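Local coordinates for DNA-entry nuclease (Competence-specific nuclease) (Streptococcus agalactiae ILRI112, PDB 4QGO), which probably degrades DNA, and perhaps RNA, without sequence specificity, as a metal-dependent endonuclease of the His-Me finger (beta-beta-alpha metal) clan, at residues Q15-N20 with L177-T182; P26-Y29 with Y34-N37. The protein carries 1 engineered substitution. All blocks are in the same frame, centred on the assembly; numbering follows the deposited sequence. Where two conformers were deposited one is given.

Interaction 1. Residues Q15-N20 with L177-T182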
loop_
_atom_site.group_PDB
_atom_site.type_symbol
_atom_site.label_atom_id
_atom_site.label_comp_id
_atom_site.label_asym_id
_atom_site.label_seq_id
_atom_site.Cartn_x
_atom_site.Cartn_y
_atom_site.Cartn_z
ATOM N N GLN A 15 -14.056 6.497 7.485
ATOM C CA GLN A 15 -14.910 5.676 6.636
ATOM C C GLN A 15 -15.575 6.484 5.524
ATOM O O GLN A 15 -15.744 5.988 4.414
ATOM C CB GLN A 15 -15.951 4.919 7.473
ATOM C CG GLN A 15 -15.329 3.856 8.358
ATOM C CD GLN A 15 -16.331 3.130 9.229
ATOM O OE1 GLN A 15 -17.312 2.580 8.736
ATOM N NE2 GLN A 15 -16.093 3.132 10.537
ATOM N N ASN A 16 -15.941 7.730 5.817
ATOM C CA ASN A 16 -16.474 8.621 4.787
ATOM C C ASN A 16 -15.437 8.883 3.690
ATOM O O ASN A 16 -15.742 8.839 2.493
ATOM C CB ASN A 16 -16.952 9.937 5.405
ATOM C CG ASN A 16 -18.216 9.767 6.231
ATOM O OD1 ASN A 16 -18.872 8.727 6.178
ATOM N ND2 ASN A 16 -18.570 10.800 6.994
ATOM N N ASN A 17 -14.198 9.139 4.100
ATOM C CA ASN A 17 -13.125 9.342 3.133
ATOM C C ASN A 17 -12.903 8.090 2.289
ATOM O O ASN A 17 -12.728 8.179 1.069
ATOM C CB ASN A 17 -11.837 9.771 3.834
ATOM C CG ASN A 17 -11.899 11.200 4.333
ATOM O OD1 ASN A 17 -12.541 12.050 3.717
ATOM N ND2 ASN A 17 -11.237 11.474 5.450
ATOM N N LEU A 18 -12.929 6.931 2.945
ATOM C CA LEU A 18 -12.787 5.657 2.250
ATOM C C LEU A 18 -13.880 5.506 1.193
ATOM O O LEU A 18 -13.591 5.181 0.047
ATOM C CB LEU A 18 -12.823 4.490 3.244
ATOM C CG LEU A 18 -12.632 3.102 2.641
ATOM C CD1 LEU A 18 -11.304 3.023 1.890
ATOM C CD2 LEU A 18 -12.720 2.035 3.724
ATOM N N LYS A 19 -15.128 5.760 1.579
ATOM C CA LYS A 19 -16.245 5.653 0.642
ATOM C C LYS A 19 -16.086 6.588 -0.555
ATOM O O LYS A 19 -16.356 6.198 -1.691
ATOM C CB LYS A 19 -17.570 5.935 1.354
ATOM C CG LYS A 19 -18.778 5.905 0.431
ATOM N N ASN A 20 -15.649 7.819 -0.302
ATOM C CA ASN A 20 -15.425 8.777 -1.380
ATOM C C ASN A 20 -14.324 8.329 -2.332
ATOM O O ASN A 20 -14.368 8.620 -3.527
ATOM C CB ASN A 20 -15.069 10.156 -0.821
ATOM C CG ASN A 20 -16.210 10.790 -0.047
ATOM O OD1 ASN A 20 -17.377 10.456 -0.249
ATOM N ND2 ASN A 20 -15.874 11.722 0.842
ATOM N N LEU A 177 -4.761 6.118 -1.640
ATOM C CA LEU A 177 -6.046 6.829 -1.586
ATOM C C LEU A 177 -5.854 8.177 -0.893
ATOM O O LEU A 177 -5.371 8.228 0.248
ATOM C CB LEU A 177 -7.104 5.991 -0.864
ATOM C CG LEU A 177 -7.346 4.583 -1.410
ATOM C CD1 LEU A 177 -8.476 3.915 -0.635
ATOM C CD2 LEU A 177 -7.648 4.627 -2.902
ATOM N N TYR A 178 -6.180 9.260 -1.602
ATOM C CA TYR A 178 -6.073 10.625 -1.075
ATOM C C TYR A 178 -7.471 11.181 -0.811
ATOM O O TYR A 178 -8.414 10.864 -1.540
ATOM C CB TYR A 178 -5.330 11.544 -2.052
ATOM C CG TYR A 178 -3.918 11.079 -2.385
ATOM C CD1 TYR A 178 -2.849 11.401 -1.564
ATOM C CD2 TYR A 178 -3.666 10.312 -3.517
ATOM C CE1 TYR A 178 -1.564 10.971 -1.856
ATOM C CE2 TYR A 178 -2.383 9.890 -3.825
ATOM C CZ TYR A 178 -1.337 10.217 -2.989
ATOM O OH TYR A 178 -0.071 9.793 -3.287
ATOM N N ARG A 179 -7.609 12.008 0.227
ATOM C CA ARG A 179 -8.917 12.560 0.599
ATOM C C ARG A 179 -9.424 13.540 -0.438
ATOM O O ARG A 179 -10.631 13.761 -0.564
ATOM C CB ARG A 179 -8.838 13.330 1.913
ATOM C CG ARG A 179 -8.534 12.502 3.150
ATOM C CD ARG A 179 -8.583 13.382 4.397
ATOM N NE ARG A 179 -7.681 14.522 4.277
ATOM C CZ ARG A 179 -7.686 15.568 5.096
ATOM N NH1 ARG A 179 -8.553 15.625 6.101
ATOM N NH2 ARG A 179 -6.828 16.561 4.909
ATOM N N ASN A 180 -8.481 14.149 -1.143
ATOM C CA ASN A 180 -8.763 15.253 -2.045
ATOM C C ASN A 180 -7.598 15.422 -3.005
ATOM O O ASN A 180 -6.627 14.659 -2.974
ATOM C CB ASN A 180 -8.989 16.534 -1.238
ATOM C CG ASN A 180 -7.821 16.861 -0.329
ATOM O OD1 ASN A 180 -6.666 16.876 -0.760
ATOM N ND2 ASN A 180 -8.113 17.100 0.946
ATOM N N ASP A 181 -7.670 16.436 -3.852
ATOM C CA ASP A 181 -6.670 16.576 -4.897
ATOM C C ASP A 181 -5.342 17.142 -4.416
ATOM O O ASP A 181 -4.358 17.084 -5.143
ATOM C CB ASP A 181 -7.206 17.416 -6.062
ATOM C CG ASP A 181 -8.199 16.659 -6.916
ATOM O OD1 ASP A 181 -8.223 15.412 -6.845
ATOM O OD2 ASP A 181 -8.951 17.316 -7.668
ATOM N N THR A 182 -5.293 17.664 -3.192
ATOM C CA THR A 182 -4.095 18.374 -2.745
ATOM C C THR A 182 -3.283 17.735 -1.609
ATOM O O THR A 182 -2.108 18.059 -1.451
ATOM C CB THR A 182 -4.419 19.830 -2.375
ATOM O OG1 THR A 182 -5.421 19.857 -1.354
ATOM C CG2 THR A 182 -4.938 20.571 -3.599
HETATM O O HOH W 1 -11.212 14.199 6.554
HETATM O O HOH W 2 -12.834 12.493 1.042
#
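The Asn17 amide turns one face to the methylenes of Arg179, while its polar atoms hold two waters. Arg179 CG lies over that face, 3.8 Å from Asn17 CG, and Arg179 CD approaches Asn17 ND2 to 3.4 Å. Amide and guanidinium planes stand 83° apart, and no direct hydrogen bond joins them. Water does the polar work. One molecule accepts from Asn17 ND2 (2.9 Å) and from Arg179 NH1 (3.1 Å). A second donates to Asn17 OD1 (2.7 Å) and to the backbone Arg179 O (3.0 Å), and it also accepts from Asn20 ND2, one helical turn on. Asparagine suits this place because its short amide presents a donor and an acceptor together, so the two waters are consistent with one orientation of the amide. Arginine suits its own because the aliphatic stem can pack while the charged end works farther off: the bend at chi3 (-56°) turns the guanidinium aside, and NE forms a salt bridge with Asp183. Below this polar layer lies a small apolar one. Leu18 starts out away from 177-182, yet with CG anti to its N its CD1 comes within 3.9 Å of Leu177 CD1. Leu177, at the end of strand 170-177, also touches Ala21 and Ile22, while Leu18 reaches Phe27 and Tyr34; helix 12-22 thus lies across the sheet, between that strand and the hairpin 27-30/33-36.

Interaction 2. Residues P26-Y29 with Y34-N37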
loop_
_atom_site.group_PDB
_atom_site.type_symbol
_atom_site.label_atom_id
_atom_site.label_comp_id
_atom_site.label_asym_id
_atom_site.label_seq_id
_atom_site.Cartn_x
_atom_site.Cartn_y
_atom_site.Cartn_z
ATOM N N PRO A 26 -19.024 -2.146 -0.813
ATOM C CA PRO A 26 -19.129 -2.518 0.598
ATOM C C PRO A 26 -17.749 -2.611 1.225
ATOM O O PRO A 26 -16.750 -2.887 0.544
ATOM C CB PRO A 26 -19.791 -3.898 0.565
ATOM C CG PRO A 26 -19.669 -4.381 -0.832
ATOM C CD PRO A 26 -19.539 -3.192 -1.715
ATOM N N PHE A 27 -17.680 -2.330 2.518
ATOM C CA PHE A 27 -16.435 -2.551 3.232
ATOM C C PHE A 27 -16.703 -2.933 4.666
ATOM O O PHE A 27 -17.759 -2.619 5.223
ATOM C CB PHE A 27 -15.500 -1.346 3.142
ATOM C CG PHE A 27 -16.092 -0.059 3.625
ATOM C CD1 PHE A 27 -16.095 0.265 4.972
ATOM C CD2 PHE A 27 -16.625 0.846 2.726
ATOM C CE1 PHE A 27 -16.633 1.462 5.414
ATOM C CE2 PHE A 27 -17.162 2.039 3.161
ATOM C CZ PHE A 27 -17.167 2.351 4.508
ATOM N N GLN A 28 -15.757 -3.651 5.254
ATOM C CA GLN A 28 -15.839 -3.945 6.676
ATOM C C GLN A 28 -14.455 -3.950 7.290
ATOM O O GLN A 28 -13.480 -4.311 6.640
ATOM C CB GLN A 28 -16.536 -5.279 6.923
ATOM C CG GLN A 28 -15.839 -6.468 6.291
ATOM C CD GLN A 28 -16.630 -7.747 6.447
ATOM O OE1 GLN A 28 -17.197 -8.262 5.484
ATOM N NE2 GLN A 28 -16.675 -8.265 7.659
ATOM N N TYR A 29 -14.387 -3.533 8.549
ATOM C CA TYR A 29 -13.136 -3.505 9.290
ATOM C C TYR A 29 -12.894 -4.874 9.888
ATOM O O TYR A 29 -13.733 -5.406 10.608
ATOM C CB TYR A 29 -13.232 -2.469 10.398
ATOM C CG TYR A 29 -11.943 -2.171 11.126
ATOM C CD1 TYR A 29 -11.094 -1.176 10.673
ATOM C CD2 TYR A 29 -11.592 -2.867 12.280
ATOM C CE1 TYR A 29 -9.924 -0.872 11.344
ATOM C CE2 TYR A 29 -10.413 -2.564 12.968
ATOM C CZ TYR A 29 -9.595 -1.566 12.486
ATOM O OH TYR A 29 -8.430 -1.252 13.158
ATOM N N TYR A 34 -9.456 -2.622 6.188
ATOM C CA TYR A 34 -10.781 -2.684 5.577
ATOM C C TYR A 34 -10.771 -3.651 4.407
ATOM O O TYR A 34 -10.037 -3.458 3.430
ATOM C CB TYR A 34 -11.255 -1.293 5.132
ATOM C CG TYR A 34 -11.694 -0.423 6.280
ATOM C CD1 TYR A 34 -13.000 -0.474 6.753
ATOM C CD2 TYR A 34 -10.806 0.444 6.900
ATOM C CE1 TYR A 34 -13.402 0.311 7.820
ATOM C CE2 TYR A 34 -11.200 1.231 7.969
ATOM C CZ TYR A 34 -12.501 1.164 8.419
ATOM O OH TYR A 34 -12.901 1.948 9.479
ATOM N N GLU A 35 -11.579 -4.696 4.523
ATOM C CA GLU A 35 -11.843 -5.591 3.420
ATOM C C GLU A 35 -12.870 -4.884 2.541
ATOM O O GLU A 35 -13.879 -4.375 3.054
ATOM C CB GLU A 35 -12.401 -6.906 3.956
ATOM C CG GLU A 35 -12.693 -7.956 2.912
ATOM C CD GLU A 35 -13.343 -9.199 3.506
ATOM O OE1 GLU A 35 -14.017 -9.936 2.755
ATOM O OE2 GLU A 35 -13.192 -9.437 4.725
ATOM N N LEU A 36 -12.610 -4.831 1.235
ATOM C CA LEU A 36 -13.500 -4.133 0.307
ATOM C C LEU A 36 -14.180 -5.120 -0.616
ATOM O O LEU A 36 -13.549 -6.068 -1.081
ATOM C CB LEU A 36 -12.687 -3.170 -0.567
ATOM C CG LEU A 36 -11.739 -2.223 0.167
ATOM C CD1 LEU A 36 -11.053 -1.314 -0.844
ATOM C CD2 LEU A 36 -12.477 -1.416 1.221
ATOM N N ASN A 37 -15.467 -4.888 -0.890
ATOM C CA ASN A 37 -16.164 -5.676 -1.912
ATOM C C ASN A 37 -16.078 -7.185 -1.663
ATOM O O ASN A 37 -15.909 -7.970 -2.600
ATOM C CB ASN A 37 -15.604 -5.337 -3.306
ATOM C CG ASN A 37 -16.529 -5.758 -4.437
ATOM O OD1 ASN A 37 -17.745 -5.606 -4.354
ATOM N ND2 ASN A 37 -15.944 -6.280 -5.509
#
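Tyr29 and Tyr34 meet because their first torsions differ: Tyr29 CG stands anti to the backbone N (chi1 -171°), whereas Tyr34 CG lies beside its own N (chi1 -75°), swinging the Tyr34 ring toward the neighbouring strand. The edge of Tyr29 then points at a face of Tyr34, with Tyr29 CD1 3.5 Å from Tyr34 CZ. This is a T-shaped pair, planes 75° apart. Phe27 takes the crowded position between N and carbonyl carbon, which sets its ring alongside Tyr34, Phe27 CD1 lying 3.6 Å from Tyr34 CD1; the two rings meet obliquely. Leu36 CD2 packs on Phe27 CB at 3.6 Å, beneath helix 12-22. Alternation puts Gln28 and Glu35 on the other face, side by side, where long polar chains suit an outer surface. They form the antiparallel hydrogen-bonded pair: Gln28 N gives to Glu35 O (3.0 Å), and Glu35 N returns to Gln28 O (2.9 Å). Pro26 lacks an N-H and can serve the pairing through its carbonyl: its O takes a nearly straight bond from Asn37 N (2.8 Å). Tyrosine suits both places because its ring packs while its hydroxyl bonds to Asp9: Tyr29 OH to the carboxylate, Tyr34 OH to the backbone O. Backbone bonds therefore set the strand pairing, ring packing fills one face, and the phenol groups anchor the N-terminal segment to the hairpin.

Overall arrangement
From the N terminus the chain passes Asp9, forms helix 12-22 and turns into strand 27-30. Interaction 2 closes a short hairpin loop, with four residues between its segments 26-29 and 34-37. Interaction 1 closes a far longer one: 156 residues separate helix segment 15-20 from segment 177-182, the end of strand 170-177 and the loop after it, and interaction 2 lies wholly within that span. Strand 27-30 is the outermost on its side of the main antiparallel sheet, and strand 33-36 joins it to strand 201-207. The two contacts meet at the helix, where Leu18 CD2 packs 3.7 Å from Tyr34 CG. The helix thereby links the edge hairpin to the end of strand 170-177, spanning several strands of one sheet.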